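Local coordinates for glutathione reductase (Bartonella henselae, PDB 3O0H), which probably catalyses the NADPH-dependent reduction of glutathione disulfide to glutathione, as an FAD-containing flavoenzyme of the pyridine nucleotide-disulphide oxidoreductase family, at residues F30-G35 against A136-E141; H142-S147 against E156-A161; E296-K301 against S319-V324. One frame throughout, in Å; residues are numbered along the deposited sequence. Where two conformers were deposited one is given.

Interaction 1 of 3, residues F30-G35 against A136-E141. With FAD (flavin-adenine dinucleotide), chain H.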
loop_
_atom_site.group_PDB
_atom_site.type_symbol
_atom_site.label_atom_id
_atom_site.label_comp_id
_atom_site.label_asym_id
_atom_site.label_seq_id
_atom_site.Cartn_x
_atom_site.Cartn_y
_atom_site.Cartn_z
ATOM N N PHE B 30 5.950 5.094 39.317
ATOM C CA PHE B 30 5.095 3.896 39.329
ATOM C C PHE B 30 4.075 4.065 38.227
ATOM O O PHE B 30 3.260 5.013 38.245
ATOM C CB PHE B 30 4.377 3.728 40.668
ATOM C CG PHE B 30 3.734 2.387 40.878
ATOM C CD1 PHE B 30 2.575 2.047 40.205
ATOM C CD2 PHE B 30 4.279 1.471 41.787
ATOM C CE1 PHE B 30 1.923 0.809 40.438
ATOM C CE2 PHE B 30 3.687 0.264 42.003
ATOM C CZ PHE B 30 2.475 -0.085 41.323
ATOM N N VAL B 31 4.064 3.098 37.316
ATOM C CA VAL B 31 3.142 3.126 36.172
ATOM C C VAL B 31 2.034 2.106 36.407
ATOM O O VAL B 31 2.319 0.939 36.677
ATOM C CB VAL B 31 3.866 2.866 34.872
ATOM C CG1 VAL B 31 2.881 2.897 33.646
ATOM C CG2 VAL B 31 4.992 3.894 34.693
ATOM N N ILE B 32 0.776 2.555 36.272
ATOM C CA ILE B 32 -0.384 1.682 36.453
ATOM C C ILE B 32 -0.904 1.259 35.102
ATOM O O ILE B 32 -1.530 2.040 34.421
ATOM C CB ILE B 32 -1.536 2.343 37.278
ATOM C CG1 ILE B 32 -0.988 2.924 38.585
ATOM C CG2 ILE B 32 -2.669 1.298 37.585
ATOM C CD1 ILE B 32 -2.012 3.871 39.405
ATOM N N GLY B 33 -0.598 0.011 34.724
ATOM C CA GLY B 33 -1.045 -0.589 33.461
ATOM C C GLY B 33 0.125 -0.663 32.468
ATOM O O GLY B 33 0.812 0.297 32.257
ATOM N N SER B 34 0.363 -1.851 31.924
ATOM C CA SER B 34 1.438 -2.102 30.998
ATOM C C SER B 34 0.916 -2.281 29.585
ATOM O O SER B 34 1.323 -3.201 28.898
ATOM C CB SER B 34 2.238 -3.327 31.438
ATOM O OG SER B 34 3.489 -3.388 30.766
ATOM N N GLY B 35 0.018 -1.403 29.138
ATOM C CA GLY B 35 -0.437 -1.458 27.751
ATOM C C GLY B 35 0.390 -0.558 26.849
ATOM O O GLY B 35 1.529 -0.221 27.163
ATOM N N ALA B 136 -3.056 -2.595 40.767
ATOM C CA ALA B 136 -2.665 -1.573 41.747
ATOM C C ALA B 136 -3.793 -0.541 41.805
ATOM O O ALA B 136 -4.334 -0.143 40.777
ATOM C CB ALA B 136 -1.389 -0.875 41.323
ATOM N N VAL B 137 -4.071 -0.078 43.019
ATOM C CA VAL B 137 -5.022 0.985 43.301
ATOM C C VAL B 137 -4.364 2.022 44.202
ATOM O O VAL B 137 -3.442 1.712 44.958
ATOM C CB VAL B 137 -6.314 0.450 43.953
ATOM C CG1 VAL B 137 -6.881 -0.710 43.149
ATOM C CG2 VAL B 137 -6.107 0.009 45.409
ATOM N N PHE B 138 -4.845 3.257 44.145
ATOM C CA PHE B 138 -4.323 4.310 45.038
ATOM C C PHE B 138 -4.827 4.114 46.453
ATOM O O PHE B 138 -6.001 3.801 46.677
ATOM C CB PHE B 138 -4.740 5.716 44.586
ATOM C CG PHE B 138 -4.092 6.184 43.298
ATOM C CD1 PHE B 138 -4.652 5.890 42.078
ATOM C CD2 PHE B 138 -2.955 6.973 43.329
ATOM C CE1 PHE B 138 -4.060 6.344 40.894
ATOM C CE2 PHE B 138 -2.373 7.445 42.178
ATOM C CZ PHE B 138 -2.925 7.138 40.961
ATOM N N VAL B 139 -3.920 4.330 47.404
ATOM C CA VAL B 139 -4.237 4.452 48.812
ATOM C C VAL B 139 -4.292 5.948 49.210
ATOM O O VAL B 139 -5.119 6.354 49.996
ATOM C CB VAL B 139 -3.123 3.787 49.663
ATOM C CG1 VAL B 139 -3.276 4.151 51.143
ATOM C CG2 VAL B 139 -3.154 2.296 49.464
ATOM N N ASP B 140 -3.351 6.708 48.682
ATOM C CA ASP B 140 -3.260 8.159 48.805
ATOM C C ASP B 140 -2.451 8.723 47.606
ATOM O O ASP B 140 -2.207 8.023 46.649
ATOM C CB ASP B 140 -2.679 8.590 50.158
ATOM C CG ASP B 140 -1.212 8.271 50.329
ATOM O OD1 ASP B 140 -0.503 7.972 49.348
ATOM O OD2 ASP B 140 -0.762 8.307 51.514
ATOM N N GLU B 141 -2.127 10.011 47.660
ATOM C CA GLU B 141 -1.453 10.670 46.560
ATOM C C GLU B 141 -0.110 10.056 46.099
ATOM O O GLU B 141 0.241 10.204 44.917
ATOM C CB GLU B 141 -1.287 12.141 46.904
ATOM C CG GLU B 141 -2.593 12.850 47.101
ATOM C CD GLU B 141 -3.150 12.912 48.539
ATOM O OE1 GLU B 141 -2.829 12.072 49.439
ATOM O OE2 GLU B 141 -3.953 13.845 48.733
HETATM P PA FAD H . -4.224 -0.595 27.247
HETATM O O1A FAD H . -5.647 -1.065 27.214
HETATM O O2A FAD H . -3.382 -1.090 26.103
HETATM O O5B FAD H . -3.489 -0.962 28.617
HETATM C C5B FAD H . -4.069 -0.806 29.895
HETATM C C4B FAD H . -3.478 -1.911 30.746
HETATM O O4B FAD H . -3.697 -1.667 32.127
HETATM C C3B FAD H . -4.055 -3.292 30.457
HETATM O O3B FAD H . -3.000 -4.226 30.210
HETATM C C2B FAD H . -4.810 -3.660 31.720
HETATM O O2B FAD H . -4.730 -5.041 31.977
HETATM C C1B FAD H . -4.090 -2.910 32.789
HETATM N N9A FAD H . -4.800 -2.368 33.959
HETATM C C8A FAD H . -5.938 -1.617 33.977
HETATM N N7A FAD H . -6.155 -1.210 35.237
HETATM C C5A FAD H . -5.142 -1.703 36.010
HETATM C C6A FAD H . -4.809 -1.545 37.329
HETATM N N6A FAD H . -5.564 -0.845 38.190
HETATM N N1A FAD H . -3.677 -2.157 37.810
HETATM C C2A FAD H . -2.878 -2.875 36.952
HETATM N N3A FAD H . -3.183 -3.006 35.639
HETATM C C4A FAD H . -4.282 -2.380 35.193
HETATM N N1 FAD H . -6.198 0.609 18.154
HETATM C C2 FAD H . -5.516 0.895 16.989
HETATM O O2 FAD H . -4.742 1.881 16.884
HETATM N N3 FAD H . -5.673 0.094 15.928
HETATM C C4 FAD H . -6.467 -1.040 15.956
HETATM O O4 FAD H . -6.506 -1.733 14.931
HETATM C C4X FAD H . -7.161 -1.338 17.129
HETATM N N5 FAD H . -7.949 -2.451 17.232
HETATM C C5X FAD H . -8.581 -2.716 18.446
HETATM C C6 FAD H . -9.388 -3.838 18.522
HETATM C C7 FAD H . -10.033 -4.162 19.708
HETATM C C7M FAD H . -10.894 -5.412 19.744
HETATM C C8 FAD H . -9.865 -3.362 20.821
HETATM C C8M FAD H . -10.589 -3.671 22.115
HETATM C C9 FAD H . -9.078 -2.219 20.745
HETATM C C9A FAD H . -8.436 -1.890 19.546
HETATM N N10 FAD H . -7.633 -0.769 19.421
HETATM C C10 FAD H . -6.988 -0.510 18.238
HETATM C "C1'" FAD H . -7.428 0.179 20.536
HETATM C "C2'" FAD H . -6.153 -0.048 21.309
HETATM O "O2'" FAD H . -6.192 -1.345 21.873
HETATM C "C3'" FAD H . -6.078 0.990 22.398
HETATM O "O3'" FAD H . -6.311 2.307 21.933
HETATM C "C4'" FAD H . -4.772 0.867 23.152
HETATM O "O4'" FAD H . -4.656 -0.472 23.642
HETATM C "C5'" FAD H . -4.733 1.827 24.334
HETATM O "O5'" FAD H . -3.457 1.749 25.007
HETATM P P FAD H . -3.465 2.097 26.574
HETATM O O1P FAD H . -2.044 2.140 27.088
HETATM O O2P FAD H . -4.241 3.376 26.805
HETATM O O3P FAD H . -4.331 1.003 27.327
#
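I32 and F138 make the closest contact between strand 27-32 and strand 136-138. CD1 of I32 lies 3.5 Å from CE1 of F138 and nearly as close to CZ. The methyl approaches the ring obliquely. CG1 of I32 stands anti to the carbonyl carbon (chi1 -51°), and this carries CD1 to the phenyl ring. On the other branch, CG2 of I32 lies 3.6 Å from C6A of FAD. I32 thus touches an aromatic ring with one branch and the cofactor with the other. A second touch is made by F30, whose CE1 is 3.8 Å from CB of A136. L144 also packs on F30, I32 and F138 in this buried part.

Segments 30-32 and 136-138 run at 107° to each other, in different sheets. Strand 27-32 is the central strand of the parallel sheet of a Rossmann-type FAD-binding fold. Its end leads into G33 and G35, consistent with the GxGxxG motif of dinucleotide-binding proteins. CA of G33 lies 3.2 Å from O4B of FAD, so the backbone packs directly on the ribose. A136 reads the adenine through its backbone. N of A136 donates to N1A of FAD at 3.1 Å, and N6A of FAD donates to O of A136 at 2.9 Å. The first bond is nearly straight, at 167°, and the second almost as straight. Together they fix the adenine edge.

Beyond F138 the chain turns a corner and leaves strand 27-32. V139, D140 and E141 are partly exposed. OD1 of D140 there accepts a hydrogen bond from N of H142 and is also hydrogen-bonded to OG1 of T143.

Interaction 2 of 3, residues H142-S147 against E156-A161. With FAD (flavin-adenine dinucleotide), chain H.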
loop_
_atom_site.group_PDB
_atom_site.type_symbol
_atom_site.label_atom_id
_atom_site.label_comp_id
_atom_site.label_asym_id
_atom_site.label_seq_id
_atom_site.Cartn_x
_atom_site.Cartn_y
_atom_site.Cartn_z
ATOM N N HIS B 142 0.612 9.378 46.984
ATOM C CA HIS B 142 1.918 8.791 46.673
ATOM C C HIS B 142 2.024 7.287 46.911
ATOM O O HIS B 142 3.107 6.703 46.752
ATOM C CB HIS B 142 2.972 9.480 47.531
ATOM C CG HIS B 142 3.364 10.815 47.011
ATOM N ND1 HIS B 142 4.145 10.965 45.881
ATOM C CD2 HIS B 142 3.087 12.064 47.458
ATOM C CE1 HIS B 142 4.318 12.252 45.650
ATOM N NE2 HIS B 142 3.708 12.938 46.602
ATOM N N THR B 143 0.914 6.631 47.214
ATOM C CA THR B 143 0.978 5.245 47.644
ATOM C C THR B 143 -0.035 4.390 46.908
ATOM O O THR B 143 -1.217 4.743 46.828
ATOM C CB THR B 143 0.711 5.121 49.164
ATOM O OG1 THR B 143 1.468 6.120 49.867
ATOM C CG2 THR B 143 1.077 3.724 49.673
ATOM N N LEU B 144 0.442 3.257 46.389
ATOM C CA LEU B 144 -0.406 2.295 45.745
ATOM C C LEU B 144 -0.464 1.036 46.575
ATOM O O LEU B 144 0.507 0.719 47.287
ATOM C CB LEU B 144 0.138 1.930 44.386
ATOM C CG LEU B 144 0.296 3.030 43.346
ATOM C CD1 LEU B 144 -0.952 3.936 43.305
ATOM C CD2 LEU B 144 1.648 3.835 43.525
ATOM N N GLU B 145 -1.581 0.321 46.457
ATOM C CA GLU B 145 -1.721 -0.985 47.036
ATOM C C GLU B 145 -1.898 -2.033 45.955
ATOM O O GLU B 145 -2.634 -1.825 44.985
ATOM C CB GLU B 145 -2.884 -1.005 48.018
ATOM C CG GLU B 145 -3.015 -2.336 48.764
ATOM C CD GLU B 145 -4.077 -2.324 49.877
ATOM O OE1 GLU B 145 -4.879 -3.243 49.914
ATOM O OE2 GLU B 145 -4.076 -1.440 50.748
ATOM N N LEU B 146 -1.158 -3.135 46.090
ATOM C CA LEU B 146 -1.247 -4.243 45.152
ATOM C C LEU B 146 -2.364 -5.143 45.648
ATOM O O LEU B 146 -2.303 -5.675 46.761
ATOM C CB LEU B 146 0.095 -5.009 45.037
ATOM C CG LEU B 146 1.294 -4.174 44.588
ATOM C CD1 LEU B 146 2.559 -5.031 44.553
ATOM C CD2 LEU B 146 1.063 -3.538 43.250
ATOM N N SER B 147 -3.414 -5.285 44.839
ATOM C CA SER B 147 -4.555 -6.140 45.178
ATOM C C SER B 147 -4.219 -7.568 45.594
ATOM O O SER B 147 -4.796 -8.064 46.524
ATOM C CB SER B 147 -5.591 -6.152 44.032
ATOM O OG SER B 147 -6.000 -4.805 43.736
ATOM N N GLU B 156 7.283 8.681 43.836
ATOM C CA GLU B 156 7.337 10.111 43.705
ATOM C C GLU B 156 6.387 10.600 42.656
ATOM O O GLU B 156 5.736 11.605 42.871
ATOM C CB GLU B 156 8.757 10.584 43.336
ATOM C CG GLU B 156 8.892 12.099 43.296
ATOM C CD GLU B 156 10.357 12.557 43.204
ATOM O OE1 GLU B 156 11.284 11.711 43.003
ATOM O OE2 GLU B 156 10.582 13.782 43.351
ATOM N N LYS B 157 6.405 9.936 41.504
ATOM C CA LYS B 157 5.582 10.252 40.354
ATOM C C LYS B 157 4.752 9.023 40.060
ATOM O O LYS B 157 5.222 7.906 40.220
ATOM C CB LYS B 157 6.416 10.600 39.132
ATOM C CG LYS B 157 7.164 11.920 39.219
ATOM C CD LYS B 157 8.058 12.133 37.969
ATOM C CE LYS B 157 8.855 13.427 38.003
ATOM N NZ LYS B 157 9.603 13.655 39.233
ATOM N N ILE B 158 3.513 9.236 39.666
ATOM C CA ILE B 158 2.620 8.116 39.284
ATOM C C ILE B 158 1.991 8.387 37.915
ATOM O O ILE B 158 1.492 9.501 37.683
ATOM C CB ILE B 158 1.537 7.845 40.364
ATOM C CG1 ILE B 158 2.174 7.415 41.695
ATOM C CG2 ILE B 158 0.581 6.744 39.945
ATOM C CD1 ILE B 158 1.278 7.624 42.825
ATOM N N LEU B 159 2.018 7.359 37.042
ATOM C CA LEU B 159 1.435 7.425 35.704
ATOM C C LEU B 159 0.245 6.475 35.599
ATOM O O LEU B 159 0.387 5.273 35.779
ATOM C CB LEU B 159 2.464 7.057 34.615
ATOM C CG LEU B 159 1.927 7.085 33.186
ATOM C CD1 LEU B 159 1.414 8.540 32.835
ATOM C CD2 LEU B 159 2.971 6.603 32.185
ATOM N N ILE B 160 -0.914 7.047 35.320
ATOM C CA ILE B 160 -2.146 6.298 35.145
ATOM C C ILE B 160 -2.209 5.936 33.658
ATOM O O ILE B 160 -2.313 6.815 32.797
ATOM C CB ILE B 160 -3.394 7.107 35.505
ATOM C CG1 ILE B 160 -3.310 7.629 36.956
ATOM C CG2 ILE B 160 -4.666 6.248 35.247
ATOM C CD1 ILE B 160 -4.264 8.906 37.241
ATOM N N ALA B 161 -2.144 4.639 33.383
ATOM C CA ALA B 161 -2.150 4.099 32.003
ATOM C C ALA B 161 -3.065 2.828 31.928
ATOM O O ALA B 161 -2.698 1.791 31.359
ATOM C CB ALA B 161 -0.695 3.796 31.538
HETATM P PA FAD H . -4.224 -0.595 27.247
HETATM O O1A FAD H . -5.647 -1.065 27.214
HETATM O O2A FAD H . -3.382 -1.090 26.103
HETATM O O5B FAD H . -3.489 -0.962 28.617
HETATM C C5B FAD H . -4.069 -0.806 29.895
HETATM C C4B FAD H . -3.478 -1.911 30.746
HETATM O O4B FAD H . -3.697 -1.667 32.127
HETATM C C3B FAD H . -4.055 -3.292 30.457
HETATM O O3B FAD H . -3.000 -4.226 30.210
HETATM C C2B FAD H . -4.810 -3.660 31.720
HETATM O O2B FAD H . -4.730 -5.041 31.977
HETATM C C1B FAD H . -4.090 -2.910 32.789
HETATM N N9A FAD H . -4.800 -2.368 33.959
HETATM C C8A FAD H . -5.938 -1.617 33.977
HETATM N N7A FAD H . -6.155 -1.210 35.237
HETATM C C5A FAD H . -5.142 -1.703 36.010
HETATM C C6A FAD H . -4.809 -1.545 37.329
HETATM N N6A FAD H . -5.564 -0.845 38.190
HETATM N N1A FAD H . -3.677 -2.157 37.810
HETATM C C2A FAD H . -2.878 -2.875 36.952
HETATM N N3A FAD H . -3.183 -3.006 35.639
HETATM C C4A FAD H . -4.282 -2.380 35.193
HETATM N N1 FAD H . -6.198 0.609 18.154
HETATM C C2 FAD H . -5.516 0.895 16.989
HETATM O O2 FAD H . -4.742 1.881 16.884
HETATM N N3 FAD H . -5.673 0.094 15.928
HETATM C C4 FAD H . -6.467 -1.040 15.956
HETATM O O4 FAD H . -6.506 -1.733 14.931
HETATM C C4X FAD H . -7.161 -1.338 17.129
HETATM N N5 FAD H . -7.949 -2.451 17.232
HETATM C C5X FAD H . -8.581 -2.716 18.446
HETATM C C6 FAD H . -9.388 -3.838 18.522
HETATM C C7 FAD H . -10.033 -4.162 19.708
HETATM C C7M FAD H . -10.894 -5.412 19.744
HETATM C C8 FAD H . -9.865 -3.362 20.821
HETATM C C8M FAD H . -10.589 -3.671 22.115
HETATM C C9 FAD H . -9.078 -2.219 20.745
HETATM C C9A FAD H . -8.436 -1.890 19.546
HETATM N N10 FAD H . -7.633 -0.769 19.421
HETATM C C10 FAD H . -6.988 -0.510 18.238
HETATM C "C1'" FAD H . -7.428 0.179 20.536
HETATM C "C2'" FAD H . -6.153 -0.048 21.309
HETATM O "O2'" FAD H . -6.192 -1.345 21.873
HETATM C "C3'" FAD H . -6.078 0.990 22.398
HETATM O "O3'" FAD H . -6.311 2.307 21.933
HETATM C "C4'" FAD H . -4.772 0.867 23.152
HETATM O "O4'" FAD H . -4.656 -0.472 23.642
HETATM C "C5'" FAD H . -4.733 1.827 24.334
HETATM O "O5'" FAD H . -3.457 1.749 25.007
HETATM P P FAD H . -3.465 2.097 26.574
HETATM O O1P FAD H . -2.044 2.140 27.088
HETATM O O2P FAD H . -4.241 3.376 26.805
HETATM O O3P FAD H . -4.331 1.003 27.327
#
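L144 and I158 meet tip to tip, with CD2 of L144 3.9 Å from CD1 of I158. They join the three-stranded antiparallel sheet, through strand 143-146, to the parallel sheet of the Rossmann-type FAD domain, through strand 158-160. CG of L144 and CG1 of I158 each sit beside their own backbone N, at chi1 -60° and -63°. I158 then extends its chain (chi2 159°), which brings CD1 up to the leucine methyl. CD1 of I158 also lies 4.1 Å from CA of H142. I32 and F138 touch both residues, and F30 also touches L144.

The contact is different in kind at H142, which is partly exposed. Its imidazole meets the backbone of E156 by an edge, while the E156 side chain starts off away from strand 143-146. ND1 has its hydrogen bond with O of A155, just before the segment. That bond holds the ring, and the rings of F25 and H320 stack with it. ND1 of H142 is also 3.5 Å from O of E156, but the angle is poor for a bond. Nearer to that carbonyl, and close to the ring plane, is the ring carbon CE1 of H142, 3.2 Å from O of E156.

Interaction 3 of 3, residues E296-K301 against S319-V324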
loop_
_atom_site.group_PDB
_atom_site.type_symbol
_atom_site.label_atom_id
_atom_site.label_comp_id
_atom_site.label_asym_id
_atom_site.label_seq_id
_atom_site.Cartn_x
_atom_site.Cartn_y
_atom_site.Cartn_z
ATOM N N GLU B 296 -10.175 8.884 43.710
ATOM C CA GLU B 296 -10.741 9.777 44.716
ATOM C C GLU B 296 -9.870 9.886 45.986
ATOM O O GLU B 296 -9.910 10.861 46.677
ATOM C CB GLU B 296 -12.181 9.376 45.063
ATOM C CG GLU B 296 -12.309 8.024 45.746
ATOM C CD GLU B 296 -12.184 6.813 44.834
ATOM O OE1 GLU B 296 -11.898 6.891 43.610
ATOM O OE2 GLU B 296 -12.400 5.725 45.370
ATOM N N ARG B 297 -9.062 8.876 46.251
ATOM C CA ARG B 297 -8.065 8.963 47.316
ATOM C C ARG B 297 -6.899 9.867 46.946
ATOM O O ARG B 297 -6.349 10.547 47.799
ATOM C CB ARG B 297 -7.560 7.573 47.637
ATOM C CG ARG B 297 -8.514 6.829 48.584
ATOM C CD ARG B 297 -8.234 5.371 48.457
ATOM N NE ARG B 297 -8.988 4.481 49.348
ATOM C CZ ARG B 297 -8.516 3.896 50.444
ATOM N NH1 ARG B 297 -7.309 4.159 50.934
ATOM N NH2 ARG B 297 -9.287 3.062 51.081
ATOM N N ALA B 298 -6.546 9.900 45.664
ATOM C CA ALA B 298 -5.440 10.751 45.197
ATOM C C ALA B 298 -5.880 12.150 44.897
ATOM O O ALA B 298 -5.040 13.039 44.683
ATOM C CB ALA B 298 -4.801 10.152 43.982
ATOM N N GLY B 299 -7.185 12.384 44.834
ATOM C CA GLY B 299 -7.688 13.700 44.437
ATOM C C GLY B 299 -7.616 14.006 42.939
ATOM O O GLY B 299 -7.701 15.181 42.534
ATOM N N VAL B 300 -7.538 12.956 42.113
ATOM C CA VAL B 300 -7.397 13.113 40.653
ATOM C C VAL B 300 -8.748 13.338 40.020
ATOM O O VAL B 300 -9.677 12.554 40.225
ATOM C CB VAL B 300 -6.693 11.915 40.012
ATOM C CG1 VAL B 300 -6.873 11.909 38.455
ATOM C CG2 VAL B 300 -5.184 11.869 40.443
ATOM N N LYS B 301 -8.857 14.393 39.239
ATOM C CA LYS B 301 -10.130 14.762 38.624
ATOM C C LYS B 301 -10.481 13.861 37.416
ATOM O O LYS B 301 -9.658 13.606 36.527
ATOM C CB LYS B 301 -10.111 16.249 38.247
ATOM C CG LYS B 301 -11.192 16.715 37.271
ATOM C CD LYS B 301 -12.376 17.274 37.958
ATOM C CE LYS B 301 -13.524 17.546 36.993
ATOM N NZ LYS B 301 -14.741 17.808 37.789
ATOM N N SER B 319 0.038 17.483 40.722
ATOM C CA SER B 319 1.221 17.836 39.937
ATOM C C SER B 319 2.228 16.677 39.711
ATOM O O SER B 319 2.985 16.746 38.785
ATOM C CB SER B 319 1.912 19.083 40.530
ATOM O OG SER B 319 2.514 18.774 41.802
ATOM N N HIS B 320 2.213 15.644 40.544
ATOM C CA HIS B 320 3.080 14.432 40.380
ATOM C C HIS B 320 2.339 13.207 39.820
ATOM O O HIS B 320 2.885 12.089 39.794
ATOM C CB HIS B 320 3.738 14.067 41.720
ATOM C CG HIS B 320 2.769 13.579 42.739
ATOM N ND1 HIS B 320 2.037 14.444 43.527
ATOM C CD2 HIS B 320 2.378 12.319 43.073
ATOM C CE1 HIS B 320 1.242 13.730 44.312
ATOM N NE2 HIS B 320 1.418 12.446 44.044
ATOM N N ILE B 321 1.106 13.418 39.348
ATOM C CA ILE B 321 0.314 12.354 38.740
ATOM C C ILE B 321 -0.017 12.727 37.282
ATOM O O ILE B 321 -0.538 13.834 37.006
ATOM C CB ILE B 321 -0.954 12.029 39.550
ATOM C CG1 ILE B 321 -0.602 11.738 41.012
ATOM C CG2 ILE B 321 -1.686 10.799 38.969
ATOM C CD1 ILE B 321 -1.832 11.494 41.954
ATOM N N TRP B 322 0.339 11.822 36.362
ATOM C CA TRP B 322 0.146 12.030 34.926
ATOM C C TRP B 322 -0.720 10.899 34.437
ATOM O O TRP B 322 -0.958 9.959 35.184
ATOM C CB TRP B 322 1.493 12.019 34.190
ATOM C CG TRP B 322 2.392 13.277 34.322
ATOM C CD1 TRP B 322 2.535 14.284 33.388
ATOM C CD2 TRP B 322 3.303 13.580 35.368
ATOM N NE1 TRP B 322 3.443 15.190 33.808
ATOM C CE2 TRP B 322 3.941 14.799 35.024
ATOM C CE3 TRP B 322 3.653 12.946 36.557
ATOM C CZ2 TRP B 322 4.899 15.403 35.828
ATOM C CZ3 TRP B 322 4.604 13.536 37.360
ATOM C CH2 TRP B 322 5.220 14.768 37.003
ATOM N N ALA B 323 -1.215 10.979 33.196
ATOM C CA ALA B 323 -2.026 9.882 32.603
ATOM C C ALA B 323 -1.841 9.931 31.091
ATOM O O ALA B 323 -1.663 11.023 30.531
ATOM C CB ALA B 323 -3.530 10.006 32.954
ATOM N N VAL B 324 -1.884 8.767 30.439
ATOM C CA VAL B 324 -1.674 8.634 29.001
ATOM C C VAL B 324 -2.677 7.612 28.475
ATOM O O VAL B 324 -3.105 6.710 29.222
ATOM C CB VAL B 324 -0.220 8.169 28.687
ATOM C CG1 VAL B 324 0.764 9.266 29.065
ATOM C CG2 VAL B 324 0.147 6.856 29.425
#
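I321 meets both A298 and V300 through its terminal methyl. CD1 of I321 is 3.7 Å from CG2 of V300 and 3.8 Å from CB of A298. The valine methyl also reaches the other branch of the isoleucine, with CG2 of V300 3.9 Å from CG2 of I321. All three residues are buried, and the contact between the segments is wholly apolar. It is small, burying 99 Å² in all.

Torsions explain how one isoleucine serves two partners. At chi1 -53° the longer branch of I321 leaves on the side of its backbone N, and it runs on extended to CD1 (chi2 176°). This sends the methyl out to A298 and V300. In V300 the branch that touches, CG2, also lies beside the backbone N.

G299 lies between A298 and V300 and is the first residue to leave the helix, with positive phi (76°). The chain turns there, while the CB atoms of A298 and V300 both point to strand 321-323. N317 holds this turn from outside: its OD1 accepts from N of K301, and its ND2 donates to O of G299. On the strand side, CG1 of I321 lies over one face of the H320 ring, 3.5 Å above its plane and offset toward the rim. NE2 of H320 is hydrogen-bonded to O of E141.

Strand 321-323 is an outermost strand of the parallel sheet of the FAD domain, next to strand 158-160. Helix 295-298 and the turn after it cover I321, F138 from strand 136-138 packs on both A298 and I321, and helix 334-349 packs against W322 and V324.

The interactions come one after another along the chain, all in the FAD-binding part of the protein. The centres of interactions 1 and 2 are about 3 Å apart, and that of interaction 3 lies about 10 and 9 Å from them. Strands 27-32, 158-160 and 321-323 are consecutive neighbours in the parallel sheet, so each interaction uses one of them. Strands 136-138 and 143-146 pair in the antiparallel sheet. Probable hydrogen bonds link them: V137 O to E145 N, I32 N to L159 O, and I158 O to W322 N. Interactions 1 and 2 join the two sheets and touch FAD. Interaction 3 packs helix 295-298 and its turn on the outer strand, with the I321 side chain about 12 Å from FAD.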